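Local structure of necrotic enteritis toxin B (Clostridium perfringens, 4I0N) at residues Q191-S196 / N248-N253. The protein is a pore-forming toxin of the leukocidin/hemolysin family that probably assembles into rings and perforates host cell membranes. Sequence-based numbering, arbitrary orientation.
Sequences QLFMKS and NDYILN
Tyr-250 meets Leu-192, Phe-193 and Met-194 and carries most of this contact. It sits on strand 236-255. Its side chain sets out toward the loop, with CG anti to the backbone N (chi1 180°). Residues 191-194 form a tight bend. Met-194 N donates to Gln-191 O at 3.0 Å, closing a beta turn with Leu-192 and Phe-193 at its corners.

The turn lies against the tyrosine ring. Over one face stand Leu-192 CB and the backbone N of Phe-193. Leu-192 CB makes a CH-pi contact, 4.2 Å from the centroid of the Tyr-250 ring. Phe-193 N lies 3.4 Å from Tyr-250 CE2. The Phe-193 ring turns its edge to the Tyr-250 face in a T-shaped stack. The planes are at 89° and the centroids of the two rings 5.6 Å apart. CD2 is the leading atom of the Phe-193 ring, 3.9 Å from Tyr-250 CG. Leu-192 CG covers one face of the Phe-193 ring near its rim, and Trp-81 of strand 76-92 makes a second edge-to-face pair with Phe-193.

The toxin has the alpha-hemolysin fold. Here a long loop between strand 165-172 and helix 214-217 packs on an antiparallel sheet, in what is probably the rim domain of that fold.

The hydroxyl of Tyr-250 ends against the turn and is hydrogen-bonded to Asn-190 O. Met-194 CB touches this oxygen, with CB to Tyr-250 OH at 3.3 Å. The two side chains cross at about a right angle.

Two residues on, Leu-252 also points toward the loop. Its CD2 meets the methyl end of Met-194, CE to CD2 3.8 Å. The Met-194 chain is extended until chi3, -71°, which turns CE toward Leu-252. Trp-259 of strand 258-279 touches both Met-194 and Leu-252.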
ATOM      1  N   GLN A 191      -5.967  -0.374 -26.564  1.00 14.93           N
ATOM      2  CA  GLN A 191      -4.639   0.134 -26.914  1.00 14.87           C
ATOM      3  C   GLN A 191      -3.767   0.458 -25.698  1.00 14.14           C
ATOM      4  O   GLN A 191      -2.691   1.040 -25.845  1.00 14.48           O
ATOM      5  CB  GLN A 191      -4.797   1.359 -27.834  1.00 15.49           C
ATOM      6  CG  GLN A 191      -5.309   0.983 -29.219  1.00 15.55           C
ATOM      7  CD  GLN A 191      -5.844   2.170 -29.958  1.00 18.20           C
ATOM      8  OE1 GLN A 191      -5.134   2.784 -30.769  1.00 18.43           O
ATOM      9  NE2 GLN A 191      -7.089   2.532 -29.671  1.00 16.34           N
ATOM     10  N   LEU A 192      -4.242   0.085 -24.509  1.00 13.31           N
ATOM     11  CA  LEU A 192      -3.584   0.364 -23.215  1.00 13.88           C
ATOM     12  C   LEU A 192      -2.059   0.580 -23.246  1.00 13.81           C
ATOM     13  O   LEU A 192      -1.585   1.678 -22.935  1.00 14.94           O
ATOM     14  CB  LEU A 192      -3.958  -0.734 -22.208  1.00 13.87           C
ATOM     15  CG  LEU A 192      -3.734  -0.533 -20.711  1.00 12.98           C
ATOM     16  CD1 LEU A 192      -4.420   0.713 -20.223  1.00 13.19           C
ATOM     17  CD2 LEU A 192      -4.241  -1.769 -19.962  1.00 15.04           C
ATOM     18  N   PHE A 193      -1.290  -0.452 -23.599  1.00 13.60           N
ATOM     19  CA  PHE A 193       0.172  -0.314 -23.625  1.00 13.79           C
ATOM     20  C   PHE A 193       0.749  -0.633 -24.987  1.00 14.30           C
ATOM     21  O   PHE A 193       1.893  -1.070 -25.100  1.00 14.80           O
ATOM     22  CB  PHE A 193       0.853  -1.190 -22.553  1.00 13.85           C
ATOM     23  CG  PHE A 193       0.297  -1.003 -21.154  1.00 13.09           C
ATOM     24  CD1 PHE A 193       0.425   0.217 -20.491  1.00 13.05           C
ATOM     25  CD2 PHE A 193      -0.312  -2.073 -20.492  1.00 12.94           C
ATOM     26  CE1 PHE A 193      -0.065   0.378 -19.196  1.00 13.40           C
ATOM     27  CE2 PHE A 193      -0.816  -1.920 -19.204  1.00 12.04           C
ATOM     28  CZ  PHE A 193      -0.692  -0.685 -18.554  1.00 14.06           C
ATOM     29  N   MET A 194      -0.039  -0.376 -26.022  1.00 14.80           N
ATOM     30  CA  MET A 194       0.374  -0.633 -27.408  1.00 15.48           C
ATOM     31  C   MET A 194       1.278   0.487 -27.920  1.00 16.64           C
ATOM     32  O   MET A 194       0.852   1.648 -28.012  1.00 16.63           O
ATOM     33  CB  MET A 194      -0.875  -0.782 -28.283  1.00 15.76           C
ATOM     34  CG  MET A 194      -0.591  -1.113 -29.760  1.00 16.66           C
ATOM     35  SD  MET A 194      -2.060  -0.994 -30.807  1.00 17.21           S
ATOM     36  CE  MET A 194      -3.001  -2.430 -30.256  1.00 16.47           C
ATOM     37  N   LYS A 195       2.523   0.153 -28.240  1.00 17.05           N
ATOM     38  CA  LYS A 195       3.495   1.160 -28.713  1.00 18.75           C
ATOM     39  C   LYS A 195       3.163   1.652 -30.125  1.00 19.84           C
ATOM     40  O   LYS A 195       3.168   2.866 -30.386  1.00 20.56           O
ATOM     41  CB  LYS A 195       4.919   0.597 -28.631  1.00 18.99           C
ATOM     42  CG  LYS A 195       6.049   1.573 -28.920  1.00 22.85           C
ATOM     43  CD  LYS A 195       7.378   0.893 -28.618  1.00 26.47           C
ATOM     44  CE  LYS A 195       8.561   1.797 -28.927  1.00 31.22           C
ATOM     45  NZ  LYS A 195       9.827   1.217 -28.372  1.00 33.55           N
ATOM     46  N   SER A 196       2.843   0.717 -31.023  1.00 20.30           N
ATOM     47  CA  SER A 196       2.473   1.044 -32.408  1.00 20.41           C
ATOM     48  C   SER A 196       1.318   0.188 -32.919  1.00 20.35           C
ATOM     49  O   SER A 196       1.273  -1.012 -32.678  1.00 19.33           O
ATOM     50  CB  SER A 196       3.678   0.875 -33.353  1.00 21.56           C
ATOM     51  OG  SER A 196       3.311   1.139 -34.693  1.00 21.68           O
ATOM     52  N   ASN A 248      -2.591  -8.153 -14.230  1.00  7.74           N
ATOM     53  CA  ASN A 248      -3.344  -8.333 -15.462  1.00  7.65           C
ATOM     54  C   ASN A 248      -2.385  -8.722 -16.591  1.00  8.57           C
ATOM     55  O   ASN A 248      -1.176  -8.475 -16.497  1.00  8.49           O
ATOM     56  CB  ASN A 248      -4.060  -7.023 -15.862  1.00  7.64           C
ATOM     57  CG  ASN A 248      -5.365  -6.759 -15.073  1.00  8.33           C
ATOM     58  OD1 ASN A 248      -6.123  -5.876 -15.468  1.00 11.21           O
ATOM     59  ND2 ASN A 248      -5.602  -7.480 -13.958  1.00  8.42           N
ATOM     60  N   ASP A 249      -2.933  -9.332 -17.638  1.00  8.32           N
ATOM     61  CA  ASP A 249      -2.169  -9.676 -18.824  1.00  8.62           C
ATOM     62  C   ASP A 249      -2.647  -8.795 -19.955  1.00  9.36           C
ATOM     63  O   ASP A 249      -3.812  -8.893 -20.379  1.00  9.36           O
ATOM     64  CB  ASP A 249      -2.431 -11.129 -19.237  1.00 10.01           C
ATOM     65  CG  ASP A 249      -1.846 -12.166 -18.270  1.00 10.40           C
ATOM     66  OD1 ASP A 249      -1.002 -11.849 -17.398  1.00 11.17           O
ATOM     67  OD2 ASP A 249      -2.226 -13.359 -18.434  1.00 13.82           O
ATOM     68  N   TYR A 250      -1.749  -7.954 -20.456  1.00  9.10           N
ATOM     69  CA  TYR A 250      -2.045  -7.158 -21.649  1.00 10.10           C
ATOM     70  C   TYR A 250      -1.424  -7.821 -22.887  1.00 11.21           C
ATOM     71  O   TYR A 250      -0.193  -7.984 -22.987  1.00 11.19           O
ATOM     72  CB  TYR A 250      -1.562  -5.720 -21.479  1.00  9.17           C
ATOM     73  CG  TYR A 250      -1.865  -4.885 -22.717  1.00 10.95           C
ATOM     74  CD1 TYR A 250      -3.178  -4.598 -23.086  1.00 11.17           C
ATOM     75  CD2 TYR A 250      -0.832  -4.428 -23.544  1.00 10.14           C
ATOM     76  CE1 TYR A 250      -3.456  -3.859 -24.258  1.00 12.57           C
ATOM     77  CE2 TYR A 250      -1.101  -3.687 -24.692  1.00  8.92           C
ATOM     78  CZ  TYR A 250      -2.407  -3.417 -25.048  1.00 10.32           C
ATOM     79  OH  TYR A 250      -2.648  -2.670 -26.182  1.00 13.03           O
ATOM     80  N   ILE A 251      -2.293  -8.257 -23.797  1.00 11.79           N
ATOM     81  CA  ILE A 251      -1.906  -9.172 -24.873  1.00 13.22           C
ATOM     82  C   ILE A 251      -2.075  -8.484 -26.229  1.00 13.43           C
ATOM     83  O   ILE A 251      -3.100  -7.840 -26.487  1.00 12.88           O
ATOM     84  CB  ILE A 251      -2.778 -10.455 -24.835  1.00 13.33           C
ATOM     85  CG1 ILE A 251      -2.541 -11.226 -23.533  1.00 16.64           C
ATOM     86  CG2 ILE A 251      -2.489 -11.359 -26.036  1.00 15.91           C
ATOM     87  CD1 ILE A 251      -3.747 -12.113 -23.107  1.00 22.18           C
ATOM     88  N   LEU A 252      -1.060  -8.632 -27.082  1.00 13.72           N
ATOM     89  CA  LEU A 252      -1.086  -8.112 -28.449  1.00 14.18           C
ATOM     90  C   LEU A 252      -1.097  -9.271 -29.432  1.00 14.91           C
ATOM     91  O   LEU A 252      -0.303 -10.213 -29.297  1.00 14.60           O
ATOM     92  CB  LEU A 252       0.155  -7.263 -28.743  1.00 14.57           C
ATOM     93  CG  LEU A 252       0.274  -5.934 -27.994  1.00 14.12           C
ATOM     94  CD1 LEU A 252       1.648  -5.299 -28.238  1.00 15.56           C
ATOM     95  CD2 LEU A 252      -0.878  -4.995 -28.344  1.00 15.95           C
ATOM     96  N   ASN A 253      -2.023  -9.207 -30.383  1.00 15.64           N
ATOM     97  CA  ASN A 253      -2.090 -10.150 -31.505  1.00 17.01           C
ATOM     98  C   ASN A 253      -2.070  -9.391 -32.830  1.00 17.69           C
ATOM     99  O   ASN A 253      -2.843  -8.447 -33.044  1.00 16.29           O
ATOM    100  CB  ASN A 253      -3.370 -10.998 -31.444  1.00 17.56           C
ATOM    101  CG  ASN A 253      -3.375 -11.995 -30.307  1.00 19.69           C
ATOM    102  OD1 ASN A 253      -2.767 -13.057 -30.400  1.00 24.04           O
ATOM    103  ND2 ASN A 253      -4.100 -11.677 -29.240  1.00 21.35           N
TER